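Local coordinates for protein SAM dependent methyltransferase (Agrobacterium tumefaciens, PDB 2IGT) that binds S-adenosylmethionine and probably transfers its methyl group to an acceptor molecule, at residues Trp141-Asn146 against Ile228-Pro233; Lys156-Phe161 against Ser224-Ile229; Ala176-Val181 against Ala203-Ile208. All coordinates share one frame; numbering follows the deposited sequence.

Interaction 1. Residues Trp141-Asn146 against Ile228-Pro233. With SAM (S-adenosylmethionine), chain D.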
loop_
_atom_site.group_PDB
_atom_site.type_symbol
_atom_site.label_atom_id
_atom_site.label_comp_id
_atom_site.label_asym_id
_atom_site.label_seq_id
_atom_site.Cartn_x
_atom_site.Cartn_y
_atom_site.Cartn_z
ATOM N N TRP A 141 28.168 19.479 4.770
ATOM C CA TRP A 141 27.728 20.686 4.047
ATOM C C TRP A 141 28.792 21.764 4.028
ATOM O O TRP A 141 28.927 22.484 3.022
ATOM C CB TRP A 141 26.445 21.283 4.620
ATOM C CG TRP A 141 25.320 20.325 4.722
ATOM C CD1 TRP A 141 25.116 19.197 3.977
ATOM C CD2 TRP A 141 24.212 20.423 5.627
ATOM N NE1 TRP A 141 23.953 18.567 4.396
ATOM C CE2 TRP A 141 23.385 19.302 5.402
ATOM C CE3 TRP A 141 23.851 21.349 6.613
ATOM C CZ2 TRP A 141 22.205 19.074 6.135
ATOM C CZ3 TRP A 141 22.679 21.114 7.361
ATOM C CH2 TRP A 141 21.876 19.987 7.101
ATOM N N GLU A 142 29.537 21.870 5.133
ATOM C CA GLU A 142 30.663 22.792 5.247
ATOM C C GLU A 142 31.785 22.452 4.269
ATOM O O GLU A 142 32.334 23.349 3.608
ATOM C CB GLU A 142 31.162 22.857 6.703
ATOM C CG GLU A 142 30.215 23.671 7.594
ATOM C CD GLU A 142 30.467 23.542 9.097
ATOM O OE1 GLU A 142 31.025 22.524 9.570
ATOM O OE2 GLU A 142 30.064 24.477 9.820
ATOM N N TRP A 143 32.118 21.163 4.189
ATOM C CA TRP A 143 33.094 20.649 3.222
ATOM C C TRP A 143 32.637 20.996 1.791
ATOM O O TRP A 143 33.408 21.508 0.988
ATOM C CB TRP A 143 33.340 19.136 3.390
ATOM C CG TRP A 143 34.205 18.610 2.277
ATOM C CD1 TRP A 143 35.578 18.530 2.244
ATOM C CD2 TRP A 143 33.742 18.136 1.012
ATOM N NE1 TRP A 143 35.994 18.035 1.014
ATOM C CE2 TRP A 143 34.886 17.787 0.244
ATOM C CE3 TRP A 143 32.461 17.963 0.448
ATOM C CZ2 TRP A 143 34.784 17.267 -1.065
ATOM C CZ3 TRP A 143 32.363 17.445 -0.855
ATOM C CH2 TRP A 143 33.518 17.111 -1.595
ATOM N N LEU A 144 31.359 20.739 1.513
ATOM C CA LEU A 144 30.739 21.034 0.222
ATOM C C LEU A 144 30.728 22.539 -0.126
ATOM O O LEU A 144 31.151 22.928 -1.203
ATOM C CB LEU A 144 29.313 20.460 0.228
ATOM C CG LEU A 144 28.411 20.773 -0.961
ATOM C CD1 LEU A 144 28.969 20.142 -2.218
ATOM C CD2 LEU A 144 26.974 20.249 -0.663
ATOM N N LYS A 145 30.239 23.369 0.795
ATOM C CA LYS A 145 30.263 24.828 0.628
ATOM C C LYS A 145 31.673 25.314 0.287
ATOM O O LYS A 145 31.855 26.035 -0.710
ATOM C CB LYS A 145 29.708 25.534 1.889
ATOM C CG LYS A 145 29.543 27.074 1.772
ATOM C CD LYS A 145 28.790 27.589 3.010
ATOM C CE LYS A 145 28.598 29.127 3.063
ATOM N NZ LYS A 145 29.889 29.799 3.058
ATOM N N ASN A 146 32.660 24.939 1.106
ATOM C CA ASN A 146 34.057 25.304 0.854
ATOM C C ASN A 146 34.537 24.872 -0.538
ATOM O O ASN A 146 35.124 25.676 -1.276
ATOM C CB ASN A 146 34.996 24.707 1.911
ATOM C CG ASN A 146 36.476 24.970 1.586
ATOM O OD1 ASN A 146 37.199 24.083 1.128
ATOM N ND2 ASN A 146 36.902 26.211 1.770
ATOM N N ILE A 228 31.350 16.893 -8.008
ATOM C CA ILE A 228 31.132 16.371 -6.655
ATOM C C ILE A 228 29.910 15.475 -6.660
ATOM O O ILE A 228 28.874 15.827 -7.246
ATOM C CB ILE A 228 30.990 17.513 -5.572
ATOM C CG1 ILE A 228 32.293 18.348 -5.509
ATOM C CG2 ILE A 228 30.543 16.914 -4.177
ATOM C CD1 ILE A 228 32.264 19.569 -4.574
ATOM N N ILE A 229 30.030 14.310 -6.018
ATOM C CA ILE A 229 28.890 13.427 -5.873
ATOM C C ILE A 229 28.707 13.127 -4.400
ATOM O O ILE A 229 29.659 12.702 -3.734
ATOM C CB ILE A 229 29.061 12.087 -6.661
ATOM C CG1 ILE A 229 29.165 12.353 -8.164
ATOM C CG2 ILE A 229 27.850 11.111 -6.363
ATOM C CD1 ILE A 229 29.564 11.097 -8.985
ATOM N N LEU A 230 27.506 13.399 -3.899
ATOM C CA LEU A 230 27.103 12.988 -2.551
ATOM C C LEU A 230 26.051 11.900 -2.656
ATOM O O LEU A 230 25.153 11.984 -3.491
ATOM C CB LEU A 230 26.507 14.162 -1.773
ATOM C CG LEU A 230 27.177 15.508 -2.045
ATOM C CD1 LEU A 230 26.286 16.651 -1.519
ATOM C CD2 LEU A 230 28.589 15.555 -1.448
ATOM N N THR A 231 26.157 10.885 -1.810
ATOM C CA THR A 231 25.143 9.828 -1.819
ATOM C C THR A 231 24.861 9.366 -0.407
ATOM O O THR A 231 25.792 9.076 0.369
ATOM C CB THR A 231 25.514 8.680 -2.802
ATOM O OG1 THR A 231 24.439 7.724 -2.874
ATOM C CG2 THR A 231 26.857 7.978 -2.427
ATOM N N ASP A 232 23.570 9.341 -0.071
ATOM C CA ASP A 232 23.122 9.049 1.296
ATOM C C ASP A 232 22.122 7.869 1.300
ATOM O O ASP A 232 20.983 8.021 1.739
ATOM C CB ASP A 232 22.468 10.306 1.906
ATOM C CG ASP A 232 22.050 10.101 3.358
ATOM O OD1 ASP A 232 22.775 9.401 4.095
ATOM O OD2 ASP A 232 20.960 10.607 3.738
ATOM N N PRO A 233 22.559 6.684 0.818
ATOM C CA PRO A 233 21.637 5.562 0.628
ATOM C C PRO A 233 21.139 5.002 1.964
ATOM O O PRO A 233 21.943 4.795 2.890
ATOM C CB PRO A 233 22.512 4.492 -0.033
ATOM C CG PRO A 233 23.962 4.803 0.509
ATOM C CD PRO A 233 23.946 6.324 0.426
HETATM N N SAM D . 19.717 8.192 4.457
HETATM C CA SAM D . 18.901 8.490 5.666
HETATM C C SAM D . 18.506 7.166 6.346
HETATM O O SAM D . 18.760 6.053 5.849
HETATM O OXT SAM D . 17.932 7.191 7.443
HETATM C CB SAM D . 17.672 9.356 5.306
HETATM C CG SAM D . 16.452 8.630 4.691
HETATM S SD SAM D . 16.784 7.916 3.035
HETATM C CE SAM D . 18.505 7.463 3.013
HETATM C "C5'" SAM D . 17.009 9.442 2.085
HETATM C "C4'" SAM D . 16.113 9.511 0.861
HETATM O "O4'" SAM D . 16.310 8.362 0.054
HETATM C "C3'" SAM D . 14.606 9.513 1.145
HETATM O "O3'" SAM D . 14.087 10.809 0.896
HETATM C "C2'" SAM D . 13.987 8.461 0.210
HETATM O "O2'" SAM D . 12.852 8.915 -0.502
HETATM C "C1'" SAM D . 15.162 8.224 -0.755
HETATM N N9 SAM D . 15.209 6.925 -1.422
HETATM C C8 SAM D . 14.942 5.671 -0.904
HETATM N N7 SAM D . 15.152 4.755 -1.869
HETATM C C5 SAM D . 15.543 5.393 -3.007
HETATM C C6 SAM D . 15.849 4.943 -4.298
HETATM N N6 SAM D . 15.820 3.654 -4.598
HETATM N N1 SAM D . 16.248 5.866 -5.260
HETATM C C2 SAM D . 16.269 7.203 -4.953
HETATM N N3 SAM D . 15.934 7.666 -3.686
HETATM C C4 SAM D . 15.565 6.763 -2.732
#
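Trp143 and Leu144, consecutive on helix 138-150, both carry CG anti to the backbone N (chi1 173° and 174°), which sends the indole and the isobutyl group of the helix onto Ile228 and Leu230 of strand 228-231. This is helix-on-sheet packing in the Rossmann-like alpha/beta fold of the SAM-dependent methyltransferases. The axes of the helix segment 141-146 and strand 228-231 approach to 11.1 Å and run nearly antiparallel, at 165°, and all four contacting side chains are apolar at the points where they meet.

Ile228 and the indole arrive from opposite directions. The CG2 methyl of Ile228 lies at the rim of the ring, in its plane, 3.8 Å from CZ3 of Trp143, while Ile228 CD1 reaches the neighbouring CH2. Leu144 uses its two branches separately: CD1 lies 4.1 Å from Ile228 CG2, and CD2 meets CD1 of Leu230 at 3.8 Å. The other methyl of Leu230, CD2, comes obliquely to the indole, 4.3 Å from Trp143 CZ3. Ile228 and Leu230 thus each touch both Trp143 and Leu144. Beyond the two segments, Trp143 NE1 is hydrogen-bonded to Glu328, and Arg326 makes a cation-pi contact with the ring, so partners outside the segments hold both its N-H and its pi system.

Past the end of the strand the chain enters the cofactor pocket, where Asp232 and Pro233 contribute. Asp232 OD1 is hydrogen-bonded to Thr272, which probably helps to position the carboxylate; its other oxygen, OD2, takes a weak hydrogen bond from the amino N of S-adenosylmethionine at 2.8 Å.

Interaction 2. Residues Lys156-Phe161 against Ser224-Ile229. With SAM (S-adenosylmethionine), chain D.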
loop_
_atom_site.group_PDB
_atom_site.type_symbol
_atom_site.label_atom_id
_atom_site.label_comp_id
_atom_site.label_asym_id
_atom_site.label_seq_id
_atom_site.Cartn_x
_atom_site.Cartn_y
_atom_site.Cartn_z
ATOM N N LYS A 156 29.632 21.088 -10.970
ATOM C CA LYS A 156 28.457 20.223 -11.119
ATOM C C LYS A 156 28.391 19.291 -9.917
ATOM O O LYS A 156 29.319 18.496 -9.708
ATOM C CB LYS A 156 28.559 19.406 -12.398
ATOM C CG LYS A 156 28.474 20.231 -13.673
ATOM C CD LYS A 156 28.685 19.351 -14.929
ATOM C CE LYS A 156 30.176 19.083 -15.195
ATOM N NZ LYS A 156 30.361 18.155 -16.373
ATOM N N VAL A 157 27.314 19.401 -9.138
ATOM C CA VAL A 157 27.135 18.624 -7.896
ATOM C C VAL A 157 25.940 17.696 -8.055
ATOM O O VAL A 157 24.842 18.127 -8.415
ATOM C CB VAL A 157 26.942 19.551 -6.656
ATOM C CG1 VAL A 157 26.582 18.746 -5.384
ATOM C CG2 VAL A 157 28.203 20.428 -6.462
ATOM N N LEU A 158 26.160 16.420 -7.786
ATOM C CA LEU A 158 25.078 15.444 -7.787
ATOM C C LEU A 158 24.804 15.027 -6.354
ATOM O O LEU A 158 25.728 14.709 -5.605
ATOM C CB LEU A 158 25.466 14.206 -8.637
ATOM C CG LEU A 158 24.504 13.004 -8.721
ATOM C CD1 LEU A 158 23.190 13.400 -9.444
ATOM C CD2 LEU A 158 25.215 11.879 -9.465
ATOM N N ASN A 159 23.533 15.002 -5.985
ATOM C CA ASN A 159 23.118 14.656 -4.631
ATOM C C ASN A 159 22.095 13.524 -4.711
ATOM O O ASN A 159 20.927 13.758 -5.072
ATOM C CB ASN A 159 22.526 15.908 -3.939
ATOM C CG ASN A 159 22.196 15.668 -2.466
ATOM O OD1 ASN A 159 22.652 14.684 -1.866
ATOM N ND2 ASN A 159 21.391 16.562 -1.880
ATOM N N LEU A 160 22.547 12.298 -4.435
ATOM C CA LEU A 160 21.697 11.086 -4.522
ATOM C C LEU A 160 21.019 10.767 -3.201
ATOM O O LEU A 160 21.664 10.851 -2.156
ATOM C CB LEU A 160 22.537 9.858 -4.963
ATOM C CG LEU A 160 23.318 10.005 -6.267
ATOM C CD1 LEU A 160 24.100 8.714 -6.537
ATOM C CD2 LEU A 160 22.326 10.314 -7.424
ATOM N N PHE A 161 19.733 10.369 -3.266
ATOM C CA PHE A 161 18.894 10.121 -2.067
ATOM C C PHE A 161 18.799 11.434 -1.292
ATOM O O PHE A 161 19.011 11.463 -0.083
ATOM C CB PHE A 161 19.487 9.049 -1.146
ATOM C CG PHE A 161 19.762 7.735 -1.831
ATOM C CD1 PHE A 161 18.752 6.764 -1.933
ATOM C CD2 PHE A 161 21.032 7.455 -2.358
ATOM C CE1 PHE A 161 19.024 5.522 -2.545
ATOM C CE2 PHE A 161 21.305 6.220 -2.970
ATOM C CZ PHE A 161 20.312 5.251 -3.051
ATOM N N SER A 224 27.677 11.569 -18.995
ATOM C CA SER A 224 27.610 12.712 -18.089
ATOM C C SER A 224 28.681 12.658 -16.995
ATOM O O SER A 224 29.094 11.570 -16.593
ATOM C CB SER A 224 26.219 12.747 -17.437
ATOM O OG SER A 224 25.251 12.919 -18.473
ATOM N N THR A 225 29.135 13.824 -16.516
ATOM C CA THR A 225 30.079 13.845 -15.390
ATOM C C THR A 225 29.743 14.934 -14.381
ATOM O O THR A 225 29.112 15.924 -14.723
ATOM C CB THR A 225 31.562 14.010 -15.829
ATOM O OG1 THR A 225 31.718 15.248 -16.519
ATOM C CG2 THR A 225 32.037 12.847 -16.756
ATOM N N TYR A 226 30.169 14.721 -13.137
ATOM C CA TYR A 226 29.964 15.655 -12.031
ATOM C C TYR A 226 31.281 15.851 -11.290
ATOM O O TYR A 226 32.131 14.948 -11.234
ATOM C CB TYR A 226 28.928 15.084 -11.043
ATOM C CG TYR A 226 27.558 14.893 -11.658
ATOM C CD1 TYR A 226 26.607 15.891 -11.558
ATOM C CD2 TYR A 226 27.233 13.716 -12.375
ATOM C CE1 TYR A 226 25.342 15.737 -12.099
ATOM C CE2 TYR A 226 25.964 13.557 -12.948
ATOM C CZ TYR A 226 25.018 14.585 -12.782
ATOM O OH TYR A 226 23.742 14.504 -13.316
ATOM N N ASP A 227 31.442 17.035 -10.729
ATOM C CA ASP A 227 32.650 17.386 -9.989
ATOM C C ASP A 227 32.566 16.908 -8.551
ATOM O O ASP A 227 33.596 16.590 -7.929
ATOM C CB ASP A 227 32.858 18.887 -10.036
ATOM C CG ASP A 227 32.980 19.401 -11.465
ATOM O OD1 ASP A 227 33.940 19.017 -12.165
ATOM O OD2 ASP A 227 32.093 20.163 -11.898
ATOM N N ILE A 228 31.350 16.893 -8.008
ATOM C CA ILE A 228 31.132 16.371 -6.655
ATOM C C ILE A 228 29.910 15.475 -6.660
ATOM O O ILE A 228 28.874 15.827 -7.246
ATOM C CB ILE A 228 30.990 17.513 -5.572
ATOM C CG1 ILE A 228 32.293 18.348 -5.509
ATOM C CG2 ILE A 228 30.543 16.914 -4.177
ATOM C CD1 ILE A 228 32.264 19.569 -4.574
ATOM N N ILE A 229 30.030 14.310 -6.018
ATOM C CA ILE A 229 28.890 13.427 -5.873
ATOM C C ILE A 229 28.707 13.127 -4.400
ATOM O O ILE A 229 29.659 12.702 -3.734
ATOM C CB ILE A 229 29.061 12.087 -6.661
ATOM C CG1 ILE A 229 29.165 12.353 -8.164
ATOM C CG2 ILE A 229 27.850 11.111 -6.363
ATOM C CD1 ILE A 229 29.564 11.097 -8.985
HETATM N N SAM D . 19.717 8.192 4.457
HETATM C CA SAM D . 18.901 8.490 5.666
HETATM C C SAM D . 18.506 7.166 6.346
HETATM O O SAM D . 18.760 6.053 5.849
HETATM O OXT SAM D . 17.932 7.191 7.443
HETATM C CB SAM D . 17.672 9.356 5.306
HETATM C CG SAM D . 16.452 8.630 4.691
HETATM S SD SAM D . 16.784 7.916 3.035
HETATM C CE SAM D . 18.505 7.463 3.013
HETATM C "C5'" SAM D . 17.009 9.442 2.085
HETATM C "C4'" SAM D . 16.113 9.511 0.861
HETATM O "O4'" SAM D . 16.310 8.362 0.054
HETATM C "C3'" SAM D . 14.606 9.513 1.145
HETATM O "O3'" SAM D . 14.087 10.809 0.896
HETATM C "C2'" SAM D . 13.987 8.461 0.210
HETATM O "O2'" SAM D . 12.852 8.915 -0.502
HETATM C "C1'" SAM D . 15.162 8.224 -0.755
HETATM N N9 SAM D . 15.209 6.925 -1.422
HETATM C C8 SAM D . 14.942 5.671 -0.904
HETATM N N7 SAM D . 15.152 4.755 -1.869
HETATM C C5 SAM D . 15.543 5.393 -3.007
HETATM C C6 SAM D . 15.849 4.943 -4.298
HETATM N N6 SAM D . 15.820 3.654 -4.598
HETATM N N1 SAM D . 16.248 5.866 -5.260
HETATM C C2 SAM D . 16.269 7.203 -4.953
HETATM N N3 SAM D . 15.934 7.666 -3.686
HETATM C C4 SAM D . 15.565 6.763 -2.732
HETATM O O HOH W 1 28.094 16.346 -18.030
#
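Two neighbouring parallel strands of the central sheet, 156-160 and 228-231, meet here, with Lys156 joined to the loop residues that lead into the second strand. Lys156 O accepts from two backbone donors, Asp227 N at 2.8 Å and Ile228 N at 3.1 Å, both in the carbonyl plane. In return, Lys156 N donates to the anti lone pair of Asp227 OD2 (2.8 Å, 170° at the hydrogen), while Asp227 OD1 is engaged by Arg153 and Ser263.

The lysine chain bends at chi3 (-81°), bringing NZ to 3.0 Å from Thr225 O, well above that carbonyl plane; its bond to Thr225 OG1 is weak. A water accepts from Thr225 N and, weakly, from the same NZ.

Further along, Leu158 N donates to Ile228 O, continuing the parallel pairing characteristic of the Rossmann-like methyltransferase core. Val157 and Ile228 lie side by side on one face of the sheet. On the other, Leu158 CB sits over the face of the Tyr226 ring, a CH-pi contact 3.7 Å from the centroid, and Leu158 CD2 packs on Ile229 CG2. Just past the C-terminal end of strand 156-160, Phe161 CD1 lies 3.3 Å from C4 of the S-adenosylmethionine adenine.

Interaction 3. Residues Ala176-Val181 against Ala203-Ile208; sequences AEVTHV and APIRWI
His180 and Trp207 form an edge-to-face aromatic pair across two parallel strands, 177-181 and 205-208, of a beta-alpha-beta unit connected through helix 185-198 in the Rossmann-like methyltransferase domain. The indole turns its edge to the imidazole: the centroids of the imidazole and of the six-membered ring of Trp207 lie 4.7 Å apart with planes at 59°, and Trp207 CZ3 stands over the centre of the His180 face. The two first torsions differ: His180 has CG anti to its own N (chi1 174°), Trp207 has CG anti to its carbonyl carbon (chi1 -60°), and this brings the rings together. Ile205 CG2 covers one face of the indole, and on this side of the sheet Val178 CB also packs against Ile205 CG1.

Along the pairing, Val178 and His180 each donate and accept through their backbones, as in a parallel sheet. Val178 N donates to Pro204 O at 2.8 Å, Arg206 N to Val178 O, His180 N to Arg206 O, and Ile208 N to His180 O. Pro204 is the centre of an inverse gamma turn just before the strand.

The opposite face of the sheet carries Thr179, Arg206, Val181 and Ile208. Val181 and Ile208 point the same way, CG2 against CB, and Ile208 CG1 touches Thr179 CG2 at 3.7 Å. Thr179 and Arg206 also run side by side; in the conformer given here, one of two, the arginine bends at chi3 and grips one oxygen side-on, Thr179 OG1 lying in the guanidinium plane 3.0 Å from Arg206 NH2 and 3.1 Å from Arg206 NE.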
loop_
_atom_site.group_PDB
_atom_site.type_symbol
_atom_site.label_atom_id
_atom_site.label_comp_id
_atom_site.label_asym_id
_atom_site.label_seq_id
_atom_site.Cartn_x
_atom_site.Cartn_y
_atom_site.Cartn_z
ATOM N N ALA A 176 26.859 26.301 -7.339
ATOM C CA ALA A 176 26.928 25.042 -8.085
ATOM C C ALA A 176 25.711 24.807 -8.981
ATOM O O ALA A 176 24.613 25.291 -8.707
ATOM C CB ALA A 176 27.078 23.856 -7.123
ATOM N N GLU A 177 25.926 24.033 -10.040
ATOM C CA GLU A 177 24.838 23.456 -10.829
ATOM C C GLU A 177 24.507 22.097 -10.202
ATOM O O GLU A 177 25.329 21.173 -10.228
ATOM C CB GLU A 177 25.278 23.353 -12.285
ATOM C CG GLU A 177 25.897 24.688 -12.750
ATOM C CD GLU A 177 26.371 24.715 -14.204
ATOM O OE1 GLU A 177 26.370 23.652 -14.871
ATOM O OE2 GLU A 177 26.750 25.822 -14.670
ATOM N N VAL A 178 23.312 22.002 -9.610
ATOM C CA VAL A 178 22.941 20.878 -8.738
ATOM C C VAL A 178 21.933 19.971 -9.443
ATOM O O VAL A 178 20.987 20.453 -10.088
ATOM C CB VAL A 178 22.336 21.377 -7.400
ATOM C CG1 VAL A 178 22.034 20.170 -6.428
ATOM C CG2 VAL A 178 23.302 22.354 -6.737
ATOM N N THR A 179 22.181 18.668 -9.365
ATOM C CA THR A 179 21.189 17.664 -9.732
ATOM C C THR A 179 20.825 16.887 -8.456
ATOM O O THR A 179 21.700 16.284 -7.788
ATOM C CB THR A 179 21.721 16.743 -10.849
ATOM O OG1 THR A 179 22.002 17.542 -12.006
ATOM C CG2 THR A 179 20.685 15.626 -11.203
ATOM N N HIS A 180 19.548 16.954 -8.091
ATOM C CA HIS A 180 19.045 16.336 -6.845
ATOM C C HIS A 180 18.158 15.132 -7.211
ATOM O O HIS A 180 17.187 15.255 -7.977
ATOM C CB HIS A 180 18.288 17.411 -6.042
ATOM C CG HIS A 180 17.596 16.914 -4.800
ATOM N ND1 HIS A 180 16.517 16.048 -4.823
ATOM C CD2 HIS A 180 17.780 17.243 -3.502
ATOM C CE1 HIS A 180 16.090 15.844 -3.586
ATOM N NE2 HIS A 180 16.837 16.564 -2.767
ATOM N N VAL A 181 18.518 13.958 -6.697
ATOM C CA VAL A 181 17.829 12.728 -7.071
ATOM C C VAL A 181 17.188 12.082 -5.862
ATOM O O VAL A 181 17.882 11.764 -4.887
ATOM C CB VAL A 181 18.797 11.702 -7.737
ATOM C CG1 VAL A 181 18.016 10.487 -8.268
ATOM C CG2 VAL A 181 19.595 12.368 -8.884
ATOM N N ALA A 203 17.920 29.404 -8.908
ATOM C CA ALA A 203 19.225 28.697 -8.963
ATOM C C ALA A 203 19.155 27.433 -9.831
ATOM O O ALA A 203 18.085 26.825 -9.941
ATOM C CB ALA A 203 19.740 28.364 -7.565
ATOM N N PRO A 204 20.280 27.043 -10.469
ATOM C CA PRO A 204 20.281 25.820 -11.302
ATOM C C PRO A 204 20.235 24.538 -10.446
ATOM O O PRO A 204 21.276 23.922 -10.140
ATOM C CB PRO A 204 21.588 25.944 -12.107
ATOM C CG PRO A 204 22.488 26.753 -11.202
ATOM C CD PRO A 204 21.585 27.741 -10.516
ATOM N N ILE A 205 19.029 24.162 -10.032
ATOM C CA ILE A 205 18.814 22.869 -9.373
ATOM C C ILE A 205 17.870 22.050 -10.251
ATOM O O ILE A 205 16.750 22.488 -10.563
ATOM C CB ILE A 205 18.220 23.014 -7.976
ATOM C CG1 ILE A 205 19.095 23.940 -7.118
ATOM C CG2 ILE A 205 18.052 21.601 -7.302
ATOM C CD1 ILE A 205 18.525 24.175 -5.727
ATOM N N ARG A 206 18.328 20.880 -10.670
ATOM C CA ARG A 206 17.514 19.970 -11.459
ATOM C C ARG A 206 16.963 18.857 -10.541
ATOM O O ARG A 206 17.737 18.113 -9.918
ATOM C CB ARG A 206 18.347 19.423 -12.634
ATOM C CG ARG A 206 17.827 18.144 -13.263
ATOM C CD ARG A 206 18.591 17.807 -14.544
ATOM N NE ARG A 206 19.933 17.295 -14.250
ATOM C CZ ARG A 206 20.653 16.538 -15.070
ATOM N NH1 ARG A 206 20.181 16.219 -16.275
ATOM N NH2 ARG A 206 21.856 16.120 -14.696
ATOM N N TRP A 207 15.631 18.775 -10.446
ATOM C CA TRP A 207 14.954 17.870 -9.503
ATOM C C TRP A 207 14.595 16.612 -10.245
ATOM O O TRP A 207 13.844 16.669 -11.231
ATOM C CB TRP A 207 13.676 18.515 -8.928
ATOM C CG TRP A 207 13.921 19.794 -8.175
ATOM C CD1 TRP A 207 13.682 21.066 -8.627
ATOM C CD2 TRP A 207 14.462 19.933 -6.851
ATOM N NE1 TRP A 207 14.042 21.984 -7.669
ATOM C CE2 TRP A 207 14.517 21.318 -6.567
ATOM C CE3 TRP A 207 14.901 19.026 -5.879
ATOM C CZ2 TRP A 207 15.008 21.823 -5.352
ATOM C CZ3 TRP A 207 15.405 19.530 -4.671
ATOM C CH2 TRP A 207 15.442 20.919 -4.416
ATOM N N ILE A 208 15.156 15.485 -9.819
ATOM C CA ILE A 208 14.993 14.253 -10.549
ATOM C C ILE A 208 14.249 13.271 -9.632
ATOM O O ILE A 208 14.754 12.923 -8.565
ATOM C CB ILE A 208 16.378 13.631 -10.976
ATOM C CG1 ILE A 208 17.171 14.560 -11.922
ATOM C CG2 ILE A 208 16.191 12.239 -11.600
ATOM C CD1 ILE A 208 16.534 14.834 -13.300
#

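Overall arrangement
All three contacts involve one sheet, in which strands 228-231, 156-160, 177-181 and 205-208 follow in that order: interaction 1 packs a helix on it, interactions 2 and 3 pair strands within it. Interactions 1 and 2 share Ile228 and Ile229, and their centres are 9 Å apart; Leu230 N and Leu158 O, 2.8 Å apart, probably continue the pairing between them. Interaction 3, likewise 9 Å from interaction 2 by centres, is joined to it through a probable Asn159 N to Thr179 O bond of 2.9 Å. Interactions 1 and 3 do not touch, their nearest atoms being about 6 Å apart. Interactions 1 and 2 reach S-adenosylmethionine through Asp232, Pro233 and Phe161, whereas the Val181 side chain of interaction 3 stays about 5 Å from it.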